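Local structure of hypothetical protein PH0107 (Pyrococcus horikoshii, 2YZI) at residues 82-95 and 106-118. The protein is of unknown function but, as a protein with two CBS domains, probably senses or binds adenosine-type ligands in a regulatory role. Sequence-based numbering, arbitrary orientation.
Sequences LITANVNTPLGEVL and ILIEEEGKIVGIF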
ATOM      1  N   LEU B  82       2.663  17.122   7.665  1.00 24.36           N
ATOM      2  CA  LEU B  82       3.379  16.026   7.037  1.00 22.40           C
ATOM      3  C   LEU B  82       4.342  15.290   7.951  1.00 22.15           C
ATOM      4  O   LEU B  82       4.909  15.865   8.873  1.00 21.99           O
ATOM      5  CB  LEU B  82       4.157  16.560   5.840  1.00 24.27           C
ATOM      6  CG  LEU B  82       3.377  17.514   4.937  1.00 24.71           C
ATOM      7  CD1 LEU B  82       4.332  18.221   3.979  1.00 22.79           C
ATOM      8  CD2 LEU B  82       2.304  16.742   4.185  1.00 22.80           C
ATOM      9  N   ILE B  83       4.516  14.002   7.682  1.00 21.86           N
ATOM     10  CA  ILE B  83       5.453  13.179   8.432  1.00 21.64           C
ATOM     11  C   ILE B  83       6.568  12.975   7.430  1.00 22.43           C
ATOM     12  O   ILE B  83       6.359  12.403   6.353  1.00 22.99           O
ATOM     13  CB  ILE B  83       4.848  11.828   8.836  1.00 21.80           C
ATOM     14  CG1 ILE B  83       3.730  12.061   9.850  1.00 22.75           C
ATOM     15  CG2 ILE B  83       5.924  10.925   9.424  1.00 17.97           C
ATOM     16  CD1 ILE B  83       4.188  12.816  11.113  1.00 27.82           C
ATOM     17  N   THR B  84       7.752  13.451   7.791  1.00 22.00           N
ATOM     18  CA  THR B  84       8.889  13.392   6.898  1.00 21.05           C
ATOM     19  C   THR B  84      10.131  12.762   7.476  1.00 21.57           C
ATOM     20  O   THR B  84      10.186  12.380   8.642  1.00 22.36           O
ATOM     21  CB  THR B  84       9.275  14.803   6.453  1.00 22.67           C
ATOM     22  OG1 THR B  84       9.727  15.535   7.596  1.00 22.64           O
ATOM     23  CG2 THR B  84       8.083  15.524   5.841  1.00 19.87           C
ATOM     24  N   ALA B  85      11.133  12.676   6.621  1.00 20.71           N
ATOM     25  CA  ALA B  85      12.423  12.131   6.963  1.00 20.42           C
ATOM     26  C   ALA B  85      13.395  12.953   6.141  1.00 21.52           C
ATOM     27  O   ALA B  85      13.079  13.366   5.032  1.00 22.36           O
ATOM     28  CB  ALA B  85      12.500  10.666   6.565  1.00 20.56           C
ATOM     29  N   ASN B  86      14.576  13.194   6.678  1.00 20.51           N
ATOM     30  CA  ASN B  86      15.569  13.970   5.966  1.00 21.29           C
ATOM     31  C   ASN B  86      16.321  13.105   4.938  1.00 22.96           C
ATOM     32  O   ASN B  86      16.488  11.898   5.132  1.00 23.72           O
ATOM     33  CB  ASN B  86      16.524  14.571   6.984  1.00 19.80           C
ATOM     34  CG  ASN B  86      17.541  15.468   6.359  1.00 19.52           C
ATOM     35  OD1 ASN B  86      18.619  15.020   5.952  1.00 19.08           O
ATOM     36  ND2 ASN B  86      17.206  16.750   6.260  1.00 17.03           N
ATOM     37  N   VAL B  87      16.773  13.721   3.847  1.00 23.93           N
ATOM     38  CA  VAL B  87      17.494  12.988   2.798  1.00 25.18           C
ATOM     39  C   VAL B  87      18.656  12.164   3.341  1.00 25.43           C
ATOM     40  O   VAL B  87      18.963  11.098   2.813  1.00 26.65           O
ATOM     41  CB  VAL B  87      18.053  13.934   1.691  1.00 23.92           C
ATOM     42  CG1 VAL B  87      16.917  14.578   0.932  1.00 22.02           C
ATOM     43  CG2 VAL B  87      18.932  15.009   2.308  1.00 25.96           C
ATOM     44  N   ASN B  88      19.291  12.657   4.401  1.00 26.62           N
ATOM     45  CA  ASN B  88      20.433  11.967   4.995  1.00 26.44           C
ATOM     46  C   ASN B  88      20.106  10.938   6.070  1.00 26.46           C
ATOM     47  O   ASN B  88      20.997  10.234   6.531  1.00 28.79           O
ATOM     48  CB  ASN B  88      21.426  12.988   5.549  1.00 26.78           C
ATOM     49  CG  ASN B  88      22.136  13.750   4.457  1.00 27.10           C
ATOM     50  OD1 ASN B  88      22.466  14.922   4.620  1.00 30.48           O
ATOM     51  ND2 ASN B  88      22.385  13.087   3.337  1.00 25.72           N
ATOM     52  N   THR B  89      18.840  10.855   6.470  1.00 25.97           N
ATOM     53  CA  THR B  89      18.407   9.882   7.469  1.00 23.92           C
ATOM     54  C   THR B  89      18.632   8.498   6.869  1.00 23.00           C
ATOM     55  O   THR B  89      18.152   8.217   5.778  1.00 24.30           O
ATOM     56  CB  THR B  89      16.889  10.013   7.777  1.00 24.73           C
ATOM     57  OG1 THR B  89      16.586  11.341   8.220  1.00 26.23           O
ATOM     58  CG2 THR B  89      16.473   9.011   8.848  1.00 22.70           C
ATOM     59  N   PRO B  90      19.365   7.618   7.570  1.00 21.40           N
ATOM     60  CA  PRO B  90      19.625   6.265   7.066  1.00 20.71           C
ATOM     61  C   PRO B  90      18.360   5.413   6.953  1.00 20.10           C
ATOM     62  O   PRO B  90      17.455   5.492   7.792  1.00 19.04           O
ATOM     63  CB  PRO B  90      20.611   5.700   8.086  1.00 20.64           C
ATOM     64  CG  PRO B  90      20.208   6.391   9.347  1.00 21.69           C
ATOM     65  CD  PRO B  90      20.019   7.817   8.871  1.00 21.54           C
ATOM     66  N   LEU B  91      18.316   4.604   5.902  1.00 17.93           N
ATOM     67  CA  LEU B  91      17.192   3.725   5.624  1.00 19.05           C
ATOM     68  C   LEU B  91      16.552   3.092   6.861  1.00 19.27           C
ATOM     69  O   LEU B  91      15.341   3.207   7.060  1.00 18.73           O
ATOM     70  CB  LEU B  91      17.632   2.618   4.665  1.00 19.76           C
ATOM     71  CG  LEU B  91      16.576   1.574   4.311  1.00 19.45           C
ATOM     72  CD1 LEU B  91      15.390   2.262   3.674  1.00 18.45           C
ATOM     73  CD2 LEU B  91      17.156   0.523   3.373  1.00 20.00           C
ATOM     74  N   GLY B  92      17.366   2.421   7.675  1.00 19.40           N
ATOM     75  CA  GLY B  92      16.868   1.767   8.875  1.00 20.40           C
ATOM     76  C   GLY B  92      15.998   2.640   9.755  1.00 20.14           C
ATOM     77  O   GLY B  92      14.903   2.234  10.145  1.00 20.08           O
ATOM     78  N   GLU B  93      16.489   3.835  10.073  1.00 20.95           N
ATOM     79  CA  GLU B  93      15.758   4.784  10.904  1.00 20.44           C
ATOM     80  C   GLU B  93      14.466   5.247  10.226  1.00 19.18           C
ATOM     81  O   GLU B  93      13.457   5.518  10.896  1.00 17.93           O
ATOM     82  CB  GLU B  93      16.642   5.994  11.223  1.00 22.42           C
ATOM     83  CG  GLU B  93      17.859   5.659  12.082  1.00 26.96           C
ATOM     84  CD  GLU B  93      18.731   6.877  12.376  1.00 30.74           C
ATOM     85  OE1 GLU B  93      18.174   7.935  12.745  1.00 31.94           O
ATOM     86  OE2 GLU B  93      19.971   6.775  12.253  1.00 30.74           O
ATOM     87  N   VAL B  94      14.492   5.344   8.900  1.00 18.34           N
ATOM     88  CA  VAL B  94      13.305   5.755   8.162  1.00 16.86           C
ATOM     89  C   VAL B  94      12.258   4.654   8.281  1.00 17.36           C
ATOM     90  O   VAL B  94      11.082   4.922   8.533  1.00 14.08           O
ATOM     91  CB  VAL B  94      13.640   6.020   6.681  1.00 16.35           C
ATOM     92  CG1 VAL B  94      12.351   6.191   5.865  1.00 13.83           C
ATOM     93  CG2 VAL B  94      14.494   7.280   6.580  1.00 14.23           C
ATOM     94  N   LEU B  95      12.693   3.408   8.116  1.00 18.22           N
ATOM     95  CA  LEU B  95      11.796   2.260   8.235  1.00 19.81           C
ATOM     96  C   LEU B  95      11.161   2.220   9.625  1.00 19.02           C
ATOM     97  O   LEU B  95       9.957   1.992   9.771  1.00 19.21           O
ATOM     98  CB  LEU B  95      12.559   0.962   7.989  1.00 18.33           C
ATOM     99  CG  LEU B  95      12.481   0.356   6.589  1.00 21.47           C
ATOM    100  CD1 LEU B  95      12.799   1.397   5.549  1.00 21.14           C
ATOM    101  CD2 LEU B  95      13.442  -0.826   6.496  1.00 20.63           C
ATOM    102  N   ILE B 106       6.328   8.102   3.063  1.00 19.36           N
ATOM    103  CA  ILE B 106       6.916   9.145   3.899  1.00 18.51           C
ATOM    104  C   ILE B 106       7.624  10.175   3.021  1.00 18.97           C
ATOM    105  O   ILE B 106       8.486   9.833   2.212  1.00 19.10           O
ATOM    106  CB  ILE B 106       7.905   8.548   4.940  1.00 18.64           C
ATOM    107  CG1 ILE B 106       8.326   9.632   5.929  1.00 18.51           C
ATOM    108  CG2 ILE B 106       9.114   7.936   4.240  1.00 18.00           C
ATOM    109  CD1 ILE B 106       9.065   9.116   7.152  1.00 18.09           C
ATOM    110  N   LEU B 107       7.235  11.440   3.168  1.00 18.17           N
ATOM    111  CA  LEU B 107       7.830  12.516   2.377  1.00 17.48           C
ATOM    112  C   LEU B 107       9.280  12.762   2.784  1.00 19.10           C
ATOM    113  O   LEU B 107       9.624  12.684   3.962  1.00 18.54           O
ATOM    114  CB  LEU B 107       7.009  13.806   2.524  1.00 14.19           C
ATOM    115  CG  LEU B 107       5.623  13.781   1.866  1.00 14.55           C
ATOM    116  CD1 LEU B 107       4.828  15.020   2.209  1.00 14.00           C
ATOM    117  CD2 LEU B 107       5.798  13.674   0.369  1.00 14.41           C
ATOM    118  N   ILE B 108      10.134  13.039   1.804  1.00 19.24           N
ATOM    119  CA  ILE B 108      11.533  13.295   2.087  1.00 19.34           C
ATOM    120  C   ILE B 108      11.798  14.793   2.056  1.00 21.87           C
ATOM    121  O   ILE B 108      11.342  15.517   1.170  1.00 20.83           O
ATOM    122  CB  ILE B 108      12.458  12.577   1.089  1.00 18.46           C
ATOM    123  CG1 ILE B 108      12.107  11.076   1.027  1.00 18.91           C
ATOM    124  CG2 ILE B 108      13.911  12.756   1.514  1.00 17.18           C
ATOM    125  CD1 ILE B 108      12.188  10.343   2.364  1.00 14.93           C
ATOM    126  N   GLU B 109      12.547  15.249   3.051  1.00 24.79           N
ATOM    127  CA  GLU B 109      12.860  16.655   3.198  1.00 26.43           C
ATOM    128  C   GLU B 109      14.346  16.950   3.153  1.00 27.28           C
ATOM    129  O   GLU B 109      15.171  16.133   3.555  1.00 27.19           O
ATOM    130  CB  GLU B 109      12.257  17.151   4.519  1.00 27.18           C
ATOM    131  CG  GLU B 109      12.779  18.476   5.040  1.00 30.99           C
ATOM    132  CD  GLU B 109      14.029  18.322   5.884  1.00 32.51           C
ATOM    133  OE1 GLU B 109      14.174  17.267   6.545  1.00 34.66           O
ATOM    134  OE2 GLU B 109      14.856  19.263   5.897  1.00 33.78           O
ATOM    135  N   GLU B 110      14.669  18.124   2.629  1.00 27.57           N
ATOM    136  CA  GLU B 110      16.036  18.611   2.555  1.00 28.50           C
ATOM    137  C   GLU B 110      15.981  20.133   2.722  1.00 27.44           C
ATOM    138  O   GLU B 110      15.349  20.831   1.941  1.00 25.72           O
ATOM    139  CB  GLU B 110      16.691  18.251   1.217  1.00 28.51           C
ATOM    140  CG  GLU B 110      18.103  18.811   1.094  1.00 29.97           C
ATOM    141  CD  GLU B 110      18.790  18.430  -0.200  1.00 33.27           C
ATOM    142  OE1 GLU B 110      18.158  18.544  -1.271  1.00 35.25           O
ATOM    143  OE2 GLU B 110      19.972  18.030  -0.148  1.00 33.09           O
ATOM    144  N   GLU B 111      16.626  20.635   3.765  1.00 29.14           N
ATOM    145  CA  GLU B 111      16.644  22.064   4.035  1.00 31.17           C
ATOM    146  C   GLU B 111      15.251  22.690   4.072  1.00 30.93           C
ATOM    147  O   GLU B 111      15.061  23.822   3.635  1.00 31.51           O
ATOM    148  CB  GLU B 111      17.511  22.774   2.995  1.00 33.71           C
ATOM    149  CG  GLU B 111      18.987  22.471   3.133  1.00 39.05           C
ATOM    150  CD  GLU B 111      19.809  23.052   2.006  1.00 42.99           C
ATOM    151  OE1 GLU B 111      19.762  22.494   0.887  1.00 44.25           O
ATOM    152  OE2 GLU B 111      20.499  24.067   2.239  1.00 43.90           O
ATOM    153  N   GLY B 112      14.276  21.940   4.576  1.00 30.14           N
ATOM    154  CA  GLY B 112      12.928  22.467   4.692  1.00 29.23           C
ATOM    155  C   GLY B 112      11.937  22.161   3.586  1.00 27.89           C
ATOM    156  O   GLY B 112      10.736  22.227   3.814  1.00 27.21           O
ATOM    157  N   LYS B 113      12.419  21.835   2.395  1.00 26.16           N
ATOM    158  CA  LYS B 113      11.517  21.540   1.292  1.00 25.47           C
ATOM    159  C   LYS B 113      11.332  20.044   1.036  1.00 23.41           C
ATOM    160  O   LYS B 113      12.205  19.236   1.346  1.00 23.49           O
ATOM    161  CB  LYS B 113      12.020  22.220   0.016  1.00 28.43           C
ATOM    162  CG  LYS B 113      12.002  23.746   0.066  1.00 32.45           C
ATOM    163  CD  LYS B 113      12.569  24.343  -1.215  1.00 34.41           C
ATOM    164  CE  LYS B 113      12.793  25.858  -1.112  1.00 35.46           C
ATOM    165  NZ  LYS B 113      13.420  26.419  -2.363  1.00 35.63           N
ATOM    166  N   ILE B 114      10.188  19.675   0.473  1.00 20.43           N
ATOM    167  CA  ILE B 114       9.922  18.276   0.163  1.00 19.71           C
ATOM    168  C   ILE B 114      10.590  18.007  -1.188  1.00 19.20           C
ATOM    169  O   ILE B 114      10.289  18.676  -2.176  1.00 19.98           O
ATOM    170  CB  ILE B 114       8.390  18.002   0.087  1.00 19.71           C
ATOM    171  CG1 ILE B 114       7.702  18.572   1.334  1.00 16.32           C
ATOM    172  CG2 ILE B 114       8.121  16.500   0.010  1.00 19.95           C
ATOM    173  CD1 ILE B 114       8.238  18.019   2.641  1.00 14.95           C
ATOM    174  N   VAL B 115      11.510  17.051  -1.226  1.00 18.26           N
ATOM    175  CA  VAL B 115      12.231  16.747  -2.458  1.00 18.67           C
ATOM    176  C   VAL B 115      11.936  15.390  -3.063  1.00 18.72           C
ATOM    177  O   VAL B 115      12.336  15.105  -4.185  1.00 18.09           O
ATOM    178  CB  VAL B 115      13.750  16.841  -2.249  1.00 19.16           C
ATOM    179  CG1 VAL B 115      14.150  18.280  -2.087  1.00 20.45           C
ATOM    180  CG2 VAL B 115      14.162  16.029  -1.032  1.00 19.25           C
ATOM    181  N   GLY B 116      11.236  14.555  -2.314  1.00 18.40           N
ATOM    182  CA  GLY B 116      10.903  13.242  -2.811  1.00 17.30           C
ATOM    183  C   GLY B 116      10.005  12.533  -1.829  1.00 17.82           C
ATOM    184  O   GLY B 116       9.476  13.148  -0.904  1.00 17.63           O
ATOM    185  N   ILE B 117       9.844  11.231  -2.036  1.00 18.18           N
ATOM    186  CA  ILE B 117       9.012  10.410  -1.180  1.00 18.34           C
ATOM    187  C   ILE B 117       9.540   8.984  -1.191  1.00 18.62           C
ATOM    188  O   ILE B 117      10.072   8.525  -2.202  1.00 18.56           O
ATOM    189  CB  ILE B 117       7.557  10.410  -1.683  1.00 16.31           C
ATOM    190  CG1 ILE B 117       6.654   9.694  -0.676  1.00 16.46           C
ATOM    191  CG2 ILE B 117       7.484   9.752  -3.058  1.00 15.96           C
ATOM    192  CD1 ILE B 117       5.199   9.700  -1.068  1.00 14.92           C
ATOM    193  N   PHE B 118       9.418   8.295  -0.061  1.00 18.20           N
ATOM    194  CA  PHE B 118       9.846   6.909   0.026  1.00 18.47           C
ATOM    195  C   PHE B 118       8.608   6.082   0.351  1.00 19.68           C
ATOM    196  O   PHE B 118       7.892   6.377   1.307  1.00 21.15           O
ATOM    197  CB  PHE B 118      10.902   6.716   1.112  1.00 18.34           C
ATOM    198  CG  PHE B 118      11.337   5.279   1.281  1.00 16.16           C
ATOM    199  CD1 PHE B 118      12.042   4.626   0.274  1.00 15.92           C
ATOM    200  CD2 PHE B 118      11.020   4.578   2.437  1.00 14.28           C
ATOM    201  CE1 PHE B 118      12.427   3.284   0.409  1.00 16.35           C
ATOM    202  CE2 PHE B 118      11.403   3.226   2.588  1.00 17.22           C
ATOM    203  CZ  PHE B 118      12.108   2.582   1.568  1.00 14.50           C
TER
HETATM  204  O   HOH W   1      12.597  15.446   8.142  1.00 20.57           O
HETATM  205  O   HOH W   2      18.318  19.047   4.915  1.00 25.85           O
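Glu109 OE1 is gripped by two donors: Asn86 ND2 reaches it at 3.1 Å from above the carboxylate plane, and a water hydrogen-bonded to Thr84 OG1 donates to it as well. The pair stands near the C-terminal ends of the two parallel strands, 84-86 and 106-110, of a beta-alpha-beta unit in the second CBS domain, with helix 91-101 between them in the chain; the antiparallel strand 113-118 follows through a type I' turn. The chain of Glu109 is bent about its CB-CG bond (chi2 -87°), which leaves OE2 to accept, through its anti lone pair, from Gly112 N in that turn. Asn86 works both ways. Its OD1 takes Asn88 N at 2.9 Å in an Asx turn, while ND2 also gives to a second water held by Glu111 N. A leucine in its place would probably leave Glu109 OE1 with one donor fewer and Asn88 N without its acceptor, freeing the turn into the helix to shift. Between the parallel strands Glu109 N binds Ala85 O at 2.8 Å and Val87 N binds Glu109 O at 2.9 Å; the Leu107 N to Ile83 O bond is weak. On the same face as Glu109, Leu107 CD1 meets Leu82 CD2 from the loop before the strand, and both side chains touch Phe53 of the first CBS domain. The face with Ala85 and Ile108 lies under the helix: Ile106 carries CG1 anti to its N (chi1 -171°), setting CD1 3.8 Å from Ala85 CB and CG2 against Val94 CG1. Val87 CG1 rests against both Ile108 CG2 and Val115 CG2. Phe118 is met obliquely by three aliphatic side chains of the helix, with Leu91 CD1 near CZ, Val94 CG1 near CD2 and Leu95 CD1 3.7 Å from CE2.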